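Local coordinates for N-acetylmuramoyl-L-alanine amidase domain-containing protein SAOUHSC_02979 (Staphylococcus aureus, PDB 5T1Q), which probably acts as a secreted amidase of the cell-wall hydrolase type, this chain carrying its glucosaminidase-like and CHAP domains, at residues 50-64 against 194-208. Numbering follows the deposited sequence.
Sequences GQFNVVDSKDTRQFV and NYAKKLNSIIKHYQL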
loop_
_atom_site.group_PDB
_atom_site.type_symbol
_atom_site.label_atom_id
_atom_site.label_comp_id
_atom_site.label_asym_id
_atom_site.label_seq_id
_atom_site.Cartn_x
_atom_site.Cartn_y
_atom_site.Cartn_z
ATOM N N GLY A 50 -9.431 -14.163 -8.684
ATOM C CA GLY A 50 -9.315 -12.714 -8.876
ATOM C C GLY A 50 -7.913 -12.165 -8.617
ATOM O O GLY A 50 -7.173 -12.693 -7.784
ATOM N N GLN A 51 -7.561 -11.102 -9.339
ATOM C CA GLN A 51 -6.256 -10.464 -9.224
ATOM C C GLN A 51 -6.382 -9.021 -8.727
ATOM O O GLN A 51 -7.487 -8.470 -8.616
ATOM C CB GLN A 51 -5.562 -10.443 -10.592
ATOM C CG GLN A 51 -5.472 -11.780 -11.327
ATOM C CD GLN A 51 -4.463 -12.749 -10.735
ATOM O OE1 GLN A 51 -4.023 -12.612 -9.587
ATOM N NE2 GLN A 51 -4.084 -13.750 -11.533
ATOM N N PHE A 52 -5.231 -8.424 -8.426
ATOM C CA PHE A 52 -5.159 -7.025 -8.034
ATOM C C PHE A 52 -4.376 -6.260 -9.075
ATOM O O PHE A 52 -3.483 -6.799 -9.714
ATOM C CB PHE A 52 -4.499 -6.856 -6.659
ATOM C CG PHE A 52 -5.342 -7.354 -5.531
ATOM C CD1 PHE A 52 -6.503 -6.687 -5.182
ATOM C CD2 PHE A 52 -4.988 -8.487 -4.822
ATOM C CE1 PHE A 52 -7.313 -7.142 -4.152
ATOM C CE2 PHE A 52 -5.790 -8.948 -3.786
ATOM C CZ PHE A 52 -6.952 -8.273 -3.450
ATOM N N ASN A 53 -4.752 -5.011 -9.276
ATOM C CA ASN A 53 -4.030 -4.137 -10.171
ATOM C C ASN A 53 -3.258 -3.170 -9.332
ATOM O O ASN A 53 -3.771 -2.645 -8.344
ATOM C CB ASN A 53 -4.964 -3.356 -11.084
ATOM C CG ASN A 53 -5.531 -4.204 -12.198
ATOM O OD1 ASN A 53 -5.241 -5.395 -12.301
ATOM N ND2 ASN A 53 -6.315 -3.583 -13.059
ATOM N N VAL A 54 -2.023 -2.936 -9.747
ATOM C CA VAL A 54 -1.164 -1.962 -9.106
ATOM C C VAL A 54 -1.647 -0.579 -9.532
ATOM O O VAL A 54 -2.333 -0.425 -10.561
ATOM C CB VAL A 54 0.320 -2.114 -9.552
ATOM C CG1 VAL A 54 0.790 -3.555 -9.408
ATOM C CG2 VAL A 54 0.527 -1.647 -10.993
ATOM N N VAL A 55 -1.308 0.422 -8.732
ATOM C CA VAL A 55 -1.582 1.803 -9.096
ATOM C C VAL A 55 -0.357 2.193 -9.925
ATOM O O VAL A 55 0.733 2.335 -9.384
ATOM C CB VAL A 55 -1.728 2.713 -7.868
ATOM C CG1 VAL A 55 -1.858 4.169 -8.298
ATOM C CG2 VAL A 55 -2.927 2.286 -7.032
ATOM N N ASP A 56 -0.540 2.306 -11.240
ATOM C CA ASP A 56 0.536 2.643 -12.188
ATOM C C ASP A 56 1.179 3.981 -11.795
ATOM O O ASP A 56 0.490 4.884 -11.316
ATOM C CB ASP A 56 -0.048 2.701 -13.610
ATOM C CG ASP A 56 1.012 2.742 -14.694
ATOM O OD1 ASP A 56 2.121 2.200 -14.492
ATOM O OD2 ASP A 56 0.714 3.295 -15.777
ATOM N N SER A 57 2.491 4.114 -12.000
ATOM C CA SER A 57 3.210 5.314 -11.545
ATOM C C SER A 57 4.579 5.488 -12.203
ATOM O O SER A 57 5.271 4.503 -12.478
ATOM C CB SER A 57 3.392 5.208 -10.018
ATOM O OG SER A 57 4.183 6.251 -9.489
ATOM N N LYS A 58 4.973 6.738 -12.452
ATOM C CA LYS A 58 6.302 6.997 -13.024
ATOM C C LYS A 58 7.376 6.844 -11.928
ATOM O O LYS A 58 8.518 6.520 -12.230
ATOM C CB LYS A 58 6.406 8.364 -13.720
ATOM C CG LYS A 58 7.655 8.455 -14.605
ATOM C CD LYS A 58 7.791 9.755 -15.393
ATOM C CE LYS A 58 8.201 10.935 -14.519
ATOM N NZ LYS A 58 8.432 12.166 -15.333
ATOM N N ASP A 59 7.011 7.089 -10.668
ATOM C CA ASP A 59 7.949 6.884 -9.553
ATOM C C ASP A 59 8.384 5.422 -9.488
ATOM O O ASP A 59 9.561 5.139 -9.298
ATOM C CB ASP A 59 7.336 7.301 -8.210
ATOM C CG ASP A 59 7.239 8.816 -8.043
ATOM O OD1 ASP A 59 8.042 9.554 -8.660
ATOM O OD2 ASP A 59 6.373 9.267 -7.262
ATOM N N THR A 60 7.433 4.510 -9.673
ATOM C CA THR A 60 7.720 3.071 -9.642
ATOM C C THR A 60 8.680 2.681 -10.764
ATOM O O THR A 60 9.621 1.921 -10.539
ATOM C CB THR A 60 6.424 2.210 -9.691
ATOM O OG1 THR A 60 5.572 2.536 -8.577
ATOM C CG2 THR A 60 6.750 0.729 -9.642
ATOM N N ARG A 61 8.445 3.211 -11.965
ATOM C CA ARG A 61 9.319 2.943 -13.122
ATOM C C ARG A 61 10.756 3.392 -12.833
ATOM O O ARG A 61 11.699 2.645 -13.066
ATOM C CB ARG A 61 8.800 3.670 -14.360
ATOM C CG ARG A 61 7.528 3.091 -14.979
ATOM C CD ARG A 61 6.831 4.154 -15.822
ATOM N NE ARG A 61 6.052 3.623 -16.938
ATOM C CZ ARG A 61 4.857 3.039 -16.854
ATOM N NH1 ARG A 61 4.256 2.631 -17.971
ATOM N NH2 ARG A 61 4.261 2.843 -15.676
ATOM N N GLN A 62 10.915 4.610 -12.321
ATOM C CA GLN A 62 12.243 5.126 -11.986
ATOM C C GLN A 62 12.874 4.361 -10.800
ATOM O O GLN A 62 14.080 4.146 -10.774
ATOM C CB GLN A 62 12.187 6.630 -11.707
ATOM C CG GLN A 62 11.747 7.461 -12.909
ATOM C CD GLN A 62 12.702 7.349 -14.096
ATOM O OE1 GLN A 62 13.931 7.386 -13.940
ATOM N NE2 GLN A 62 12.138 7.229 -15.291
ATOM N N PHE A 63 12.056 3.942 -9.838
ATOM C CA PHE A 63 12.560 3.165 -8.703
ATOM C C PHE A 63 13.092 1.808 -9.186
ATOM O O PHE A 63 14.118 1.333 -8.709
ATOM C CB PHE A 63 11.462 2.986 -7.652
ATOM C CG PHE A 63 11.850 2.100 -6.515
ATOM C CD1 PHE A 63 12.658 2.581 -5.487
ATOM C CD2 PHE A 63 11.397 0.784 -6.454
ATOM C CE1 PHE A 63 13.010 1.761 -4.420
ATOM C CE2 PHE A 63 11.746 -0.039 -5.388
ATOM C CZ PHE A 63 12.554 0.450 -4.374
ATOM N N VAL A 64 12.392 1.195 -10.134
ATOM C CA VAL A 64 12.837 -0.064 -10.713
ATOM C C VAL A 64 14.216 0.123 -11.359
ATOM O O VAL A 64 15.101 -0.711 -11.168
ATOM C CB VAL A 64 11.820 -0.616 -11.742
ATOM C CG1 VAL A 64 12.418 -1.755 -12.555
ATOM C CG2 VAL A 64 10.555 -1.089 -11.040
ATOM N N ASN A 194 -3.103 -10.957 1.367
ATOM C CA ASN A 194 -3.065 -10.827 -0.088
ATOM C C ASN A 194 -1.638 -10.602 -0.563
ATOM O O ASN A 194 -1.434 -10.199 -1.698
ATOM C CB ASN A 194 -3.931 -9.647 -0.550
ATOM C CG ASN A 194 -5.402 -9.837 -0.252
ATOM O OD1 ASN A 194 -6.057 -8.927 0.248
ATOM N ND2 ASN A 194 -5.932 -11.004 -0.569
ATOM N N TYR A 195 -0.654 -10.902 0.285
ATOM C CA TYR A 195 0.739 -10.618 -0.054
ATOM C C TYR A 195 1.181 -11.219 -1.404
ATOM O O TYR A 195 1.699 -10.489 -2.268
ATOM C CB TYR A 195 1.670 -11.070 1.077
ATOM C CG TYR A 195 3.012 -10.363 1.082
ATOM C CD1 TYR A 195 3.107 -9.026 1.461
ATOM C CD2 TYR A 195 4.189 -11.041 0.775
ATOM C CE1 TYR A 195 4.327 -8.369 1.488
ATOM C CE2 TYR A 195 5.418 -10.390 0.794
ATOM C CZ TYR A 195 5.488 -9.060 1.154
ATOM O OH TYR A 195 6.718 -8.422 1.181
ATOM N N ALA A 196 0.920 -12.511 -1.609
ATOM C CA ALA A 196 1.328 -13.190 -2.849
ATOM C C ALA A 196 0.670 -12.585 -4.082
ATOM O O ALA A 196 1.350 -12.299 -5.072
ATOM C CB ALA A 196 1.028 -14.685 -2.780
ATOM N N LYS A 197 -0.643 -12.384 -4.029
ATOM C CA LYS A 197 -1.352 -11.799 -5.167
ATOM C C LYS A 197 -0.863 -10.380 -5.482
ATOM O O LYS A 197 -0.843 -9.973 -6.638
ATOM C CB LYS A 197 -2.873 -11.862 -5.000
ATOM C CG LYS A 197 -3.424 -13.290 -5.060
ATOM C CD LYS A 197 -4.860 -13.357 -5.561
ATOM C CE LYS A 197 -5.846 -12.552 -4.719
ATOM N NZ LYS A 197 -6.047 -13.112 -3.355
ATOM N N LYS A 198 -0.462 -9.643 -4.449
ATOM C CA LYS A 198 0.093 -8.312 -4.645
ATOM C C LYS A 198 1.445 -8.384 -5.356
ATOM O O LYS A 198 1.676 -7.648 -6.317
ATOM C CB LYS A 198 0.219 -7.568 -3.312
ATOM C CG LYS A 198 -1.116 -7.097 -2.751
ATOM C CD LYS A 198 -0.920 -6.419 -1.407
ATOM C CE LYS A 198 -2.215 -5.834 -0.880
ATOM N NZ LYS A 198 -1.965 -5.058 0.362
ATOM N N LEU A 199 2.335 -9.268 -4.899
ATOM C CA LEU A 199 3.639 -9.410 -5.542
ATOM C C LEU A 199 3.483 -9.840 -7.002
ATOM O O LEU A 199 4.133 -9.284 -7.883
ATOM C CB LEU A 199 4.543 -10.395 -4.791
ATOM C CG LEU A 199 5.037 -9.998 -3.400
ATOM C CD1 LEU A 199 5.939 -11.090 -2.849
ATOM C CD2 LEU A 199 5.785 -8.674 -3.416
ATOM N N ASN A 200 2.607 -10.809 -7.248
ATOM C CA ASN A 200 2.354 -11.301 -8.595
ATOM C C ASN A 200 1.885 -10.162 -9.492
ATOM O O ASN A 200 2.359 -10.027 -10.611
ATOM C CB ASN A 200 1.340 -12.463 -8.577
ATOM C CG ASN A 200 1.876 -13.693 -7.846
ATOM O OD1 ASN A 200 3.087 -13.846 -7.661
ATOM N ND2 ASN A 200 0.978 -14.571 -7.425
ATOM N N SER A 201 0.994 -9.319 -8.971
ATOM C CA SER A 201 0.500 -8.168 -9.724
ATOM C C SER A 201 1.634 -7.214 -10.116
ATOM O O SER A 201 1.663 -6.703 -11.233
ATOM C CB SER A 201 -0.537 -7.403 -8.906
ATOM O OG SER A 201 -0.998 -6.272 -9.625
ATOM N N ILE A 202 2.544 -6.959 -9.184
ATOM C CA ILE A 202 3.677 -6.073 -9.443
ATOM C C ILE A 202 4.614 -6.692 -10.496
ATOM O O ILE A 202 5.030 -6.025 -11.441
ATOM C CB ILE A 202 4.465 -5.783 -8.142
ATOM C CG1 ILE A 202 3.586 -5.014 -7.149
ATOM C CG2 ILE A 202 5.722 -4.978 -8.456
ATOM C CD1 ILE A 202 4.147 -4.910 -5.742
ATOM N N ILE A 203 4.931 -7.969 -10.323
ATOM C CA ILE A 203 5.836 -8.671 -11.229
ATOM C C ILE A 203 5.315 -8.668 -12.656
ATOM O O ILE A 203 6.069 -8.384 -13.597
ATOM C CB ILE A 203 6.078 -10.116 -10.755
ATOM C CG1 ILE A 203 6.841 -10.097 -9.416
ATOM C CG2 ILE A 203 6.866 -10.899 -11.803
ATOM C CD1 ILE A 203 6.908 -11.429 -8.725
ATOM N N LYS A 204 4.036 -8.985 -12.807
ATOM C CA LYS A 204 3.404 -9.042 -14.105
ATOM C C LYS A 204 3.385 -7.688 -14.818
ATOM O O LYS A 204 3.906 -7.554 -15.917
ATOM C CB LYS A 204 1.971 -9.562 -13.960
ATOM C CG LYS A 204 1.198 -9.658 -15.262
ATOM C CD LYS A 204 -0.185 -10.233 -15.007
ATOM C CE LYS A 204 -1.017 -10.246 -16.278
ATOM N NZ LYS A 204 -2.414 -10.692 -16.007
ATOM N N HIS A 205 2.813 -6.687 -14.164
ATOM C CA HIS A 205 2.646 -5.379 -14.761
ATOM C C HIS A 205 3.971 -4.668 -15.066
ATOM O O HIS A 205 4.116 -4.070 -16.129
ATOM C CB HIS A 205 1.750 -4.506 -13.873
ATOM C CG HIS A 205 1.415 -3.187 -14.483
ATOM N ND1 HIS A 205 1.990 -2.006 -14.066
ATOM C CD2 HIS A 205 0.604 -2.868 -15.518
ATOM C CE1 HIS A 205 1.531 -1.012 -14.806
ATOM N NE2 HIS A 205 0.689 -1.507 -15.695
ATOM N N TYR A 206 4.933 -4.733 -14.151
ATOM C CA TYR A 206 6.215 -4.076 -14.390
ATOM C C TYR A 206 7.237 -4.948 -15.145
ATOM O O TYR A 206 8.379 -4.532 -15.320
ATOM C CB TYR A 206 6.772 -3.472 -13.098
ATOM C CG TYR A 206 5.932 -2.299 -12.626
ATOM C CD1 TYR A 206 6.002 -1.077 -13.278
ATOM C CD2 TYR A 206 5.055 -2.413 -11.542
ATOM C CE1 TYR A 206 5.232 0.002 -12.870
ATOM C CE2 TYR A 206 4.283 -1.335 -11.121
ATOM C CZ TYR A 206 4.377 -0.127 -11.796
ATOM O OH TYR A 206 3.628 0.964 -11.411
ATOM N N GLN A 207 6.795 -6.121 -15.616
ATOM C CA GLN A 207 7.606 -7.035 -16.420
ATOM C C GLN A 207 8.958 -7.318 -15.766
ATOM O O GLN A 207 10.020 -7.257 -16.413
ATOM C CB GLN A 207 7.803 -6.462 -17.827
ATOM C CG GLN A 207 6.524 -6.209 -18.610
ATOM C CD GLN A 207 5.801 -7.471 -19.074
ATOM O OE1 GLN A 207 6.404 -8.514 -19.296
ATOM N NE2 GLN A 207 4.496 -7.353 -19.261
ATOM N N LEU A 208 8.909 -7.657 -14.481
ATOM C CA LEU A 208 10.119 -7.868 -13.716
ATOM C C LEU A 208 10.872 -9.180 -14.004
ATOM O O LEU A 208 12.024 -9.322 -13.569
ATOM C CB LEU A 208 9.815 -7.730 -12.224
ATOM C CG LEU A 208 9.142 -6.420 -11.788
ATOM C CD1 LEU A 208 8.909 -6.421 -10.279
ATOM C CD2 LEU A 208 9.964 -5.205 -12.200
HETATM O O HOH W 1 -2.909 -10.314 -8.363
HETATM O O HOH W 2 3.148 1.087 -8.717
#
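With OG1 of Thr60 beside the backbone N (chi1 -59°), CG2 stands anti to that N, over one face of the Tyr206 ring, which chi1 of -68° places anti to its own carbonyl carbon, where it meets the methyl. The resulting CH-pi contact has Thr60 CG2 3.6 Å from the Tyr206 ring centroid, while ND1 of His205 lies over the opposite face, so the phenol is sandwiched. Its OH meets a water 2.7 Å away that also bonds Val55 O and Thr60 OG1; the latter is further bonded to Ser95. The two methyls of Val54 part company: CG1 packs on Ile202 CG1 at 3.9 Å, CG2 reaches His205 ND1 and Tyr206 CE2. At the edge of the imidazole, Asp56 OD1 comes within 3.3 Å of His205 CE1, and Arg61 NH2 is 2.5 Å from Asp56 OD1, a salt bridge within segment 50-64. Farther along, Ser201 OG donates to Phe52 O from above the carbonyl plane, a second water ties Phe52 N and Gln51 OE1 to Lys197 O, and Phe52 lies across Asn194. Strand 52-54, at the margin of the mixed sheet that includes the CHAP strands, crosses helix 195-205 at -50°; a Schellman motif at Gln207 closes that helix of the glucosaminidase-like, lysozyme-clan region.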